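Local coordinates for UPF0141 protein yjdB (Campylobacter jejuni subsp. jejuni HB93-13, PDB 4TN0) that probably transfers phosphoethanolamine onto cell-envelope acceptors in the periplasm, through a zinc-dependent domain of the alkaline phosphatase-like fold, at residues 126-136 and 148-156; 274-284 and 300-311. All coordinates share one frame; numbering follows the deposited sequence.

Interaction 1: 126-136 and 148-156; sequences SDLDENLLIPF and IIVLHLQGS
Asp129 turns its carboxylate onto the backbone just beyond strand 146-152 and takes up two successive amides: OD1 accepts from Gln154 N at 2.9 Å, and OD2 from Gly155 N, also at 2.9 Å. Both oxygens use their syn lone pairs, the sides that face each other, so the carboxylate chelates two consecutive backbone N-H groups. An aspartate suits the place because its short side chain, on a 3-10 turn, reaches two neighbouring N-H groups at once. Gly155 adopts a positive phi (55°), which a residue without a side chain accepts readily.

One turn further on, Leu132 points down at the strand, its CD1 settled between two leucines, 3.7 Å from Leu153 CD2. Leu151 points back between Leu132 and Phe136, its CB 4.4 Å from Leu132 CD1 and its CD2 4.5 Å from Phe136 CB. Phe136, its CG turned trans to the backbone N (chi1 171°), meets Ile149 obliquely, Phe136 CE1 lying 4.0 Å from Ile149 CD1. Helix 186-211 reaches Phe136 and Leu151 as well.

The buried carboxylate gains a third donor, Asn106 ND2, at OD1. Three N-H groups gathered on it would probably stabilise its negative charge and hold the strand's exit in a fixed shape.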
loop_
_atom_site.group_PDB
_atom_site.type_symbol
_atom_site.label_atom_id
_atom_site.label_comp_id
_atom_site.label_asym_id
_atom_site.label_seq_id
_atom_site.Cartn_x
_atom_site.Cartn_y
_atom_site.Cartn_z
ATOM N N SER A 126 5.049 -12.974 10.344
ATOM C CA SER A 126 3.669 -12.907 9.812
ATOM C C SER A 126 2.566 -13.101 10.862
ATOM O O SER A 126 1.491 -13.654 10.569
ATOM C CB SER A 126 3.491 -13.919 8.684
ATOM O OG SER A 126 4.501 -13.712 7.713
ATOM N N ASP A 127 2.832 -12.637 12.080
ATOM C CA ASP A 127 1.794 -12.518 13.100
ATOM C C ASP A 127 1.188 -11.131 13.035
ATOM O O ASP A 127 1.108 -10.559 11.954
ATOM C CB ASP A 127 2.342 -12.829 14.491
ATOM C CG ASP A 127 2.651 -14.300 14.660
ATOM O OD1 ASP A 127 1.707 -15.120 14.500
ATOM O OD2 ASP A 127 3.840 -14.634 14.897
ATOM N N LEU A 128 0.776 -10.578 14.170
ATOM C CA LEU A 128 0.054 -9.309 14.163
ATOM C C LEU A 128 0.880 -8.224 13.467
ATOM O O LEU A 128 2.081 -8.101 13.703
ATOM C CB LEU A 128 -0.295 -8.867 15.590
ATOM C CG LEU A 128 -1.557 -9.402 16.290
ATOM C CD1 LEU A 128 -2.684 -9.685 15.306
ATOM C CD2 LEU A 128 -1.213 -10.663 17.059
ATOM N N ASP A 129 0.229 -7.441 12.614
ATOM C CA ASP A 129 0.917 -6.410 11.849
ATOM C C ASP A 129 1.590 -5.384 12.764
ATOM O O ASP A 129 2.552 -4.711 12.341
ATOM C CB ASP A 129 -0.046 -5.685 10.919
ATOM C CG ASP A 129 -0.214 -6.363 9.572
ATOM O OD1 ASP A 129 0.727 -7.064 9.137
ATOM O OD2 ASP A 129 -1.300 -6.171 8.961
ATOM N N GLU A 130 1.100 -5.259 14.004
ATOM C CA GLU A 130 1.663 -4.270 14.919
ATOM C C GLU A 130 3.163 -4.492 15.155
ATOM O O GLU A 130 3.887 -3.551 15.460
ATOM C CB GLU A 130 0.885 -4.247 16.246
ATOM C CG GLU A 130 0.884 -5.543 17.023
ATOM C CD GLU A 130 -0.154 -5.550 18.146
ATOM O OE1 GLU A 130 -1.245 -4.943 17.986
ATOM O OE2 GLU A 130 0.115 -6.191 19.186
ATOM N N ASN A 131 3.640 -5.714 14.948
ATOM C CA ASN A 131 5.059 -6.008 15.129
ATOM C C ASN A 131 5.955 -5.194 14.200
ATOM O O ASN A 131 7.162 -5.113 14.416
ATOM C CB ASN A 131 5.341 -7.503 14.946
ATOM C CG ASN A 131 4.636 -8.348 15.983
ATOM O OD1 ASN A 131 4.231 -7.840 17.025
ATOM N ND2 ASN A 131 4.470 -9.640 15.702
ATOM N N LEU A 132 5.371 -4.642 13.144
ATOM C CA LEU A 132 6.119 -3.798 12.228
ATOM C C LEU A 132 6.455 -2.453 12.883
ATOM O O LEU A 132 7.417 -1.783 12.490
ATOM C CB LEU A 132 5.338 -3.596 10.927
ATOM C CG LEU A 132 5.293 -4.833 10.023
ATOM C CD1 LEU A 132 4.266 -4.645 8.924
ATOM C CD2 LEU A 132 6.670 -5.163 9.433
ATOM N N LEU A 133 5.689 -2.062 13.900
ATOM C CA LEU A 133 5.945 -0.777 14.539
ATOM C C LEU A 133 7.286 -0.807 15.297
ATOM O O LEU A 133 7.907 0.236 15.524
ATOM C CB LEU A 133 4.782 -0.402 15.457
ATOM C CG LEU A 133 3.533 -0.071 14.632
ATOM C CD1 LEU A 133 2.329 0.302 15.479
ATOM C CD2 LEU A 133 3.846 1.044 13.682
ATOM N N ILE A 134 7.741 -2.009 15.649
ATOM C CA ILE A 134 9.001 -2.174 16.367
ATOM C C ILE A 134 10.241 -1.820 15.531
ATOM O O ILE A 134 11.014 -0.949 15.938
ATOM C CB ILE A 134 9.142 -3.608 16.938
ATOM C CG1 ILE A 134 8.207 -3.790 18.134
ATOM C CG2 ILE A 134 10.556 -3.869 17.393
ATOM C CD1 ILE A 134 8.176 -5.201 18.654
ATOM N N PRO A 135 10.456 -2.481 14.369
ATOM C CA PRO A 135 11.662 -2.061 13.644
ATOM C C PRO A 135 11.500 -0.694 12.994
ATOM O O PRO A 135 12.504 -0.055 12.673
ATOM C CB PRO A 135 11.826 -3.149 12.586
ATOM C CG PRO A 135 10.422 -3.579 12.305
ATOM C CD PRO A 135 9.697 -3.500 13.616
ATOM N N PHE A 136 10.258 -0.245 12.839
ATOM C CA PHE A 136 9.985 1.088 12.319
ATOM C C PHE A 136 10.429 2.162 13.298
ATOM O O PHE A 136 11.065 3.137 12.904
ATOM C CB PHE A 136 8.504 1.250 12.022
ATOM C CG PHE A 136 8.091 2.652 11.683
ATOM C CD1 PHE A 136 8.564 3.273 10.528
ATOM C CD2 PHE A 136 7.179 3.331 12.475
ATOM C CE1 PHE A 136 8.158 4.559 10.195
ATOM C CE2 PHE A 136 6.768 4.622 12.142
ATOM C CZ PHE A 136 7.255 5.233 10.996
ATOM N N ILE A 148 13.151 6.365 2.579
ATOM C CA ILE A 148 11.890 5.659 2.341
ATOM C C ILE A 148 11.896 4.393 3.162
ATOM O O ILE A 148 12.843 3.596 3.119
ATOM C CB ILE A 148 11.618 5.328 0.840
ATOM C CG1 ILE A 148 10.219 4.714 0.690
ATOM C CG2 ILE A 148 12.704 4.431 0.247
ATOM C CD1 ILE A 148 9.770 4.490 -0.745
ATOM N N ILE A 149 10.823 4.235 3.927
ATOM C CA ILE A 149 10.576 3.040 4.709
ATOM C C ILE A 149 9.348 2.313 4.184
ATOM O O ILE A 149 8.241 2.874 4.130
ATOM C CB ILE A 149 10.382 3.387 6.199
ATOM C CG1 ILE A 149 11.573 4.242 6.683
ATOM C CG2 ILE A 149 10.203 2.104 7.022
ATOM C CD1 ILE A 149 11.537 4.629 8.150
ATOM N N VAL A 150 9.542 1.068 3.761
ATOM C CA VAL A 150 8.416 0.262 3.299
ATOM C C VAL A 150 7.939 -0.683 4.402
ATOM O O VAL A 150 8.733 -1.408 5.019
ATOM C CB VAL A 150 8.761 -0.558 2.046
ATOM C CG1 VAL A 150 7.541 -1.368 1.613
ATOM C CG2 VAL A 150 9.227 0.354 0.903
ATOM N N LEU A 151 6.645 -0.621 4.692
ATOM C CA LEU A 151 6.039 -1.604 5.565
ATOM C C LEU A 151 5.073 -2.450 4.726
ATOM O O LEU A 151 4.100 -1.920 4.167
ATOM C CB LEU A 151 5.316 -0.933 6.731
ATOM C CG LEU A 151 6.161 0.062 7.538
ATOM C CD1 LEU A 151 5.334 0.726 8.642
ATOM C CD2 LEU A 151 7.421 -0.581 8.085
ATOM N N HIS A 152 5.350 -3.755 4.653
ATOM C CA HIS A 152 4.537 -4.711 3.894
ATOM C C HIS A 152 3.663 -5.508 4.874
ATOM O O HIS A 152 4.166 -6.335 5.648
ATOM C CB HIS A 152 5.430 -5.655 3.072
ATOM C CG HIS A 152 4.683 -6.535 2.106
ATOM N ND1 HIS A 152 5.251 -7.652 1.527
ATOM C CD2 HIS A 152 3.425 -6.459 1.609
ATOM C CE1 HIS A 152 4.372 -8.238 0.739
ATOM N NE2 HIS A 152 3.258 -7.532 0.765
ATOM N N LEU A 153 2.359 -5.240 4.832
ATOM C CA LEU A 153 1.391 -5.838 5.742
ATOM C C LEU A 153 0.951 -7.254 5.379
ATOM O O LEU A 153 0.948 -7.642 4.211
ATOM C CB LEU A 153 0.143 -4.963 5.810
ATOM C CG LEU A 153 0.342 -3.481 6.113
ATOM C CD1 LEU A 153 -1.022 -2.799 6.211
ATOM C CD2 LEU A 153 1.152 -3.303 7.389
ATOM N N GLN A 154 0.575 -8.022 6.393
ATOM C CA GLN A 154 -0.231 -9.218 6.199
ATOM C C GLN A 154 -1.684 -8.757 5.963
ATOM O O GLN A 154 -2.463 -9.416 5.248
ATOM C CB GLN A 154 -0.123 -10.152 7.413
ATOM C CG GLN A 154 -0.770 -11.535 7.275
ATOM C CD GLN A 154 -0.029 -12.510 6.349
ATOM O OE1 GLN A 154 0.685 -12.122 5.427
ATOM N NE2 GLN A 154 -0.226 -13.797 6.597
ATOM N N GLY A 155 -2.035 -7.615 6.564
ATOM C CA GLY A 155 -3.284 -6.935 6.276
ATOM C C GLY A 155 -4.516 -7.813 6.465
ATOM O O GLY A 155 -4.842 -8.211 7.577
ATOM N N SER A 156 -5.221 -8.071 5.370
ATOM C CA SER A 156 -6.442 -8.854 5.377
ATOM C C SER A 156 -6.285 -10.254 4.768
ATOM O O SER A 156 -7.260 -10.810 4.296
ATOM C CB SER A 156 -7.532 -8.123 4.597
ATOM O OG SER A 156 -7.882 -6.881 5.170
#

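Interaction 2: 274-284 and 300-311; sequences LKLSQDNLFST and YDLLNPKLKANP
Leu276, Leu302 and Leu307 form the apolar centre. Leu276 CD1 meets Leu302 CD2 at 3.7 Å as the two side chains run antiparallel alongside each other, while the other methyl of Leu276, CD2, comes equally near Leu307 CD1. Leu307 CD1 also touches Leu274 CD1, at 3.6 Å, and so sits between two leucines of 274-284. CG lies anti to the backbone N in Leu307 (chi1 177°), which carries both its methyls in toward that segment. Branched leucines suit a patch where each must meet several neighbours.

Around this patch the bonds are polar and precise. Thr284 OG1 accepts from Leu302 N at 2.9 Å, nearly straight at 175°, and gives its own hydrogen to Asn280 O; a hydroxyl serves here because it can do both. Asn280 divides its amide between the segments: ND2 donates to Tyr300 O at 3.0 Å and also lies at the edge of the Tyr300 ring, whereas OD1 accepts from Ser277 N. Its two ends thus join the returning chain to strand 276-277. Asp301 begins an Asx turn, OD2 taking Leu303 N from above the carboxylate plane, and OD1 is held by Tyr296.

At the outer edge Asn310 N donates to Lys275 O (2.9 Å), and Ala309 CB is small enough to lie against that same carbonyl.

Strand 276-277 is the outermost strand on this side of the mixed sheet, pairing with 53-59. Segment 300-311 packs against this edge strand and helix 281-288, while Leu303 and Leu307 reach helix 264-271.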
loop_
_atom_site.group_PDB
_atom_site.type_symbol
_atom_site.label_atom_id
_atom_site.label_comp_id
_atom_site.label_asym_id
_atom_site.label_seq_id
_atom_site.Cartn_x
_atom_site.Cartn_y
_atom_site.Cartn_z
ATOM N N LEU A 274 -9.658 10.903 -9.426
ATOM C CA LEU A 274 -9.183 10.548 -10.770
ATOM C C LEU A 274 -8.942 9.056 -10.932
ATOM O O LEU A 274 -8.469 8.405 -9.998
ATOM C CB LEU A 274 -7.881 11.294 -11.086
ATOM C CG LEU A 274 -7.880 12.817 -11.234
ATOM C CD1 LEU A 274 -6.484 13.327 -10.965
ATOM C CD2 LEU A 274 -8.332 13.227 -12.619
ATOM N N LYS A 275 -9.227 8.523 -12.120
ATOM C CA LYS A 275 -8.926 7.123 -12.423
ATOM C C LYS A 275 -7.405 6.882 -12.397
ATOM O O LYS A 275 -6.690 7.109 -13.384
ATOM C CB LYS A 275 -9.532 6.722 -13.772
ATOM C CG LYS A 275 -9.250 5.290 -14.230
ATOM C CD LYS A 275 -10.031 4.956 -15.505
ATOM C CE LYS A 275 -9.996 3.468 -15.860
ATOM N NZ LYS A 275 -8.921 3.121 -16.848
ATOM N N LEU A 276 -6.926 6.417 -11.247
ATOM C CA LEU A 276 -5.514 6.125 -11.052
ATOM C C LEU A 276 -5.352 4.643 -10.735
ATOM O O LEU A 276 -6.329 3.899 -10.773
ATOM C CB LEU A 276 -4.946 7.001 -9.942
ATOM C CG LEU A 276 -5.128 8.485 -10.227
ATOM C CD1 LEU A 276 -5.207 9.284 -8.941
ATOM C CD2 LEU A 276 -3.955 8.953 -11.073
ATOM N N SER A 277 -4.123 4.218 -10.439
ATOM C CA SER A 277 -3.826 2.801 -10.281
ATOM C C SER A 277 -2.412 2.546 -9.780
ATOM O O SER A 277 -1.662 3.462 -9.545
ATOM C CB SER A 277 -4.020 2.078 -11.609
ATOM O OG SER A 277 -2.990 2.435 -12.509
ATOM N N GLN A 278 -2.059 1.281 -9.617
ATOM C CA GLN A 278 -0.709 0.923 -9.214
ATOM C C GLN A 278 0.318 1.357 -10.261
ATOM O O GLN A 278 1.507 1.519 -9.950
ATOM C CB GLN A 278 -0.617 -0.582 -8.948
ATOM C CG GLN A 278 -1.021 -0.934 -7.510
ATOM C CD GLN A 278 -1.443 -2.383 -7.316
ATOM O OE1 GLN A 278 -1.292 -3.220 -8.206
ATOM N NE2 GLN A 278 -2.008 -2.678 -6.146
ATOM N N ASP A 279 -0.137 1.560 -11.494
ATOM C CA ASP A 279 0.724 2.105 -12.550
ATOM C C ASP A 279 1.444 3.393 -12.079
ATOM O O ASP A 279 2.607 3.618 -12.387
ATOM C CB ASP A 279 -0.098 2.392 -13.812
ATOM C CG ASP A 279 -0.469 1.126 -14.583
ATOM O OD1 ASP A 279 0.036 0.037 -14.234
ATOM O OD2 ASP A 279 -1.253 1.235 -15.561
ATOM N N ASN A 280 0.729 4.201 -11.303
ATOM C CA ASN A 280 1.207 5.465 -10.787
ATOM C C ASN A 280 2.287 5.373 -9.717
ATOM O O ASN A 280 2.851 6.400 -9.353
ATOM C CB ASN A 280 0.036 6.257 -10.196
ATOM C CG ASN A 280 -0.962 6.690 -11.239
ATOM O OD1 ASN A 280 -1.973 6.027 -11.463
ATOM N ND2 ASN A 280 -0.685 7.814 -11.887
ATOM N N LEU A 281 2.591 4.182 -9.197
ATOM C CA LEU A 281 3.456 4.147 -8.015
ATOM C C LEU A 281 4.895 4.444 -8.419
ATOM O O LEU A 281 5.633 5.117 -7.693
ATOM C CB LEU A 281 3.392 2.787 -7.279
ATOM C CG LEU A 281 4.295 2.771 -6.024
ATOM C CD1 LEU A 281 3.859 3.810 -5.000
ATOM C CD2 LEU A 281 4.468 1.404 -5.331
ATOM N N PHE A 282 5.267 4.022 -9.619
ATOM C CA PHE A 282 6.646 4.171 -10.056
ATOM C C PHE A 282 7.080 5.641 -10.091
ATOM O O PHE A 282 8.051 6.010 -9.428
ATOM C CB PHE A 282 6.846 3.534 -11.431
ATOM C CG PHE A 282 8.269 3.564 -11.902
ATOM C CD1 PHE A 282 9.191 2.653 -11.411
ATOM C CD2 PHE A 282 8.699 4.534 -12.797
ATOM C CE1 PHE A 282 10.507 2.684 -11.835
ATOM C CE2 PHE A 282 10.017 4.576 -13.221
ATOM C CZ PHE A 282 10.923 3.652 -12.738
ATOM N N SER A 283 6.355 6.483 -10.831
ATOM C CA SER A 283 6.769 7.878 -10.968
ATOM C C SER A 283 6.540 8.636 -9.670
ATOM O O SER A 283 7.299 9.561 -9.353
ATOM C CB SER A 283 6.017 8.582 -12.108
ATOM O OG SER A 283 6.429 8.119 -13.385
ATOM N N THR A 284 5.528 8.221 -8.903
ATOM C CA THR A 284 5.241 8.876 -7.626
ATOM C C THR A 284 6.407 8.698 -6.670
ATOM O O THR A 284 6.745 9.612 -5.915
ATOM C CB THR A 284 3.950 8.334 -6.959
ATOM O OG1 THR A 284 2.820 8.659 -7.771
ATOM C CG2 THR A 284 3.747 8.969 -5.594
ATOM N N TYR A 300 2.208 11.014 -14.188
ATOM C CA TYR A 300 1.873 9.825 -13.422
ATOM C C TYR A 300 2.260 9.951 -11.939
ATOM O O TYR A 300 2.010 9.034 -11.148
ATOM C CB TYR A 300 2.554 8.601 -14.037
ATOM C CG TYR A 300 1.713 7.898 -15.078
ATOM C CD1 TYR A 300 2.144 7.797 -16.395
ATOM C CD2 TYR A 300 0.480 7.341 -14.744
ATOM C CE1 TYR A 300 1.376 7.153 -17.345
ATOM C CE2 TYR A 300 -0.293 6.698 -15.686
ATOM C CZ TYR A 300 0.159 6.601 -16.983
ATOM O OH TYR A 300 -0.615 5.962 -17.921
ATOM N N ASP A 301 2.872 11.077 -11.571
ATOM C CA ASP A 301 3.239 11.349 -10.180
ATOM C C ASP A 301 2.022 11.927 -9.449
ATOM O O ASP A 301 1.528 12.991 -9.814
ATOM C CB ASP A 301 4.433 12.306 -10.133
ATOM C CG ASP A 301 5.041 12.458 -8.741
ATOM O OD1 ASP A 301 6.230 12.837 -8.684
ATOM O OD2 ASP A 301 4.364 12.209 -7.714
ATOM N N LEU A 302 1.525 11.212 -8.439
ATOM C CA LEU A 302 0.317 11.623 -7.721
ATOM C C LEU A 302 0.488 12.975 -7.036
ATOM O O LEU A 302 -0.476 13.725 -6.882
ATOM C CB LEU A 302 -0.089 10.564 -6.691
ATOM C CG LEU A 302 -0.374 9.139 -7.187
ATOM C CD1 LEU A 302 -0.550 8.197 -5.985
ATOM C CD2 LEU A 302 -1.587 9.083 -8.122
ATOM N N LEU A 303 1.712 13.276 -6.617
ATOM C CA LEU A 303 2.007 14.535 -5.937
ATOM C C LEU A 303 2.665 15.589 -6.858
ATOM O O LEU A 303 3.563 16.322 -6.441
ATOM C CB LEU A 303 2.885 14.262 -4.724
ATOM C CG LEU A 303 2.232 13.268 -3.767
ATOM C CD1 LEU A 303 3.137 12.969 -2.600
ATOM C CD2 LEU A 303 0.882 13.781 -3.299
ATOM N N ASN A 304 2.207 15.653 -8.109
ATOM C CA ASN A 304 2.740 16.579 -9.107
ATOM C C ASN A 304 1.591 17.153 -9.920
ATOM O O ASN A 304 0.755 16.409 -10.438
ATOM C CB ASN A 304 3.763 15.893 -10.031
ATOM C CG ASN A 304 4.351 16.847 -11.101
ATOM O OD1 ASN A 304 3.620 17.482 -11.868
ATOM N ND2 ASN A 304 5.675 16.921 -11.160
ATOM N N PRO A 305 1.556 18.490 -10.048
ATOM C CA PRO A 305 0.426 19.195 -10.662
ATOM C C PRO A 305 0.106 18.759 -12.092
ATOM O O PRO A 305 -1.029 18.933 -12.526
ATOM C CB PRO A 305 0.888 20.655 -10.646
ATOM C CG PRO A 305 1.870 20.728 -9.514
ATOM C CD PRO A 305 2.602 19.423 -9.593
ATOM N N LYS A 306 1.082 18.215 -12.812
ATOM C CA LYS A 306 0.865 17.809 -14.200
ATOM C C LYS A 306 0.227 16.430 -14.342
ATOM O O LYS A 306 0.026 15.952 -15.462
ATOM C CB LYS A 306 2.187 17.903 -14.970
ATOM C CG LYS A 306 3.050 19.089 -14.460
ATOM C CD LYS A 306 4.282 19.403 -15.302
ATOM C CE LYS A 306 5.225 20.362 -14.574
ATOM N NZ LYS A 306 6.437 20.686 -15.386
ATOM N N LEU A 307 -0.042 15.777 -13.206
ATOM C CA LEU A 307 -0.686 14.455 -13.168
ATOM C C LEU A 307 -2.024 14.472 -13.892
ATOM O O LEU A 307 -2.856 15.349 -13.662
ATOM C CB LEU A 307 -0.852 13.982 -11.703
ATOM C CG LEU A 307 -1.524 12.687 -11.174
ATOM C CD1 LEU A 307 -3.020 12.542 -11.460
ATOM C CD2 LEU A 307 -0.778 11.429 -11.588
ATOM N N LYS A 308 -2.215 13.500 -14.776
ATOM C CA LYS A 308 -3.516 13.237 -15.364
ATOM C C LYS A 308 -3.934 11.815 -15.009
ATOM O O LYS A 308 -3.153 11.050 -14.436
ATOM C CB LYS A 308 -3.481 13.430 -16.881
ATOM C CG LYS A 308 -2.552 14.554 -17.355
ATOM C CD LYS A 308 -2.272 14.451 -18.861
ATOM C CE LYS A 308 -1.510 15.657 -19.408
ATOM N NZ LYS A 308 -1.677 15.781 -20.894
ATOM N N ALA A 309 -5.180 11.481 -15.328
ATOM C CA ALA A 309 -5.711 10.144 -15.110
ATOM C C ALA A 309 -5.119 9.133 -16.086
ATOM O O ALA A 309 -4.490 9.508 -17.075
ATOM C CB ALA A 309 -7.223 10.155 -15.222
ATOM N N ASN A 310 -5.325 7.850 -15.800
ATOM C CA ASN A 310 -4.912 6.792 -16.710
ATOM C C ASN A 310 -5.791 6.756 -17.950
ATOM O O ASN A 310 -6.998 6.981 -17.869
ATOM C CB ASN A 310 -4.966 5.421 -16.026
ATOM C CG ASN A 310 -4.137 5.348 -14.743
ATOM O OD1 ASN A 310 -3.494 6.314 -14.331
ATOM N ND2 ASN A 310 -4.161 4.184 -14.107
ATOM N N PRO A 311 -5.183 6.456 -19.107
ATOM C CA PRO A 311 -5.927 6.229 -20.353
ATOM C C PRO A 311 -6.953 5.101 -20.228
ATOM O O PRO A 311 -7.222 4.422 -21.221
ATOM C CB PRO A 311 -4.828 5.858 -21.353
ATOM C CG PRO A 311 -3.613 6.567 -20.835
ATOM C CD PRO A 311 -3.727 6.525 -19.329
#

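How the interactions relate
Interaction 1 and interaction 2 flank the middle of the molecule, their own centres 26 Å apart and their nearest atoms about 7 Å apart, yet both reach the same mixed sheet. Strand 146-152 runs inside it, next to 18-24, whereas 276-277 forms one outer end. The zinc ion is bound by Glu26, the phosphothreonine at Thr65, Asp226 and His227, and the His152 side chain of interaction 1 lies about 7 Å from it. Interaction 2 connects with the same site through Gln278, whose amide bonds to the backbone of the ligand Asp226 and of Cys61. The contacts follow one another along the chain, 148-156 ending well before 274-284 begins.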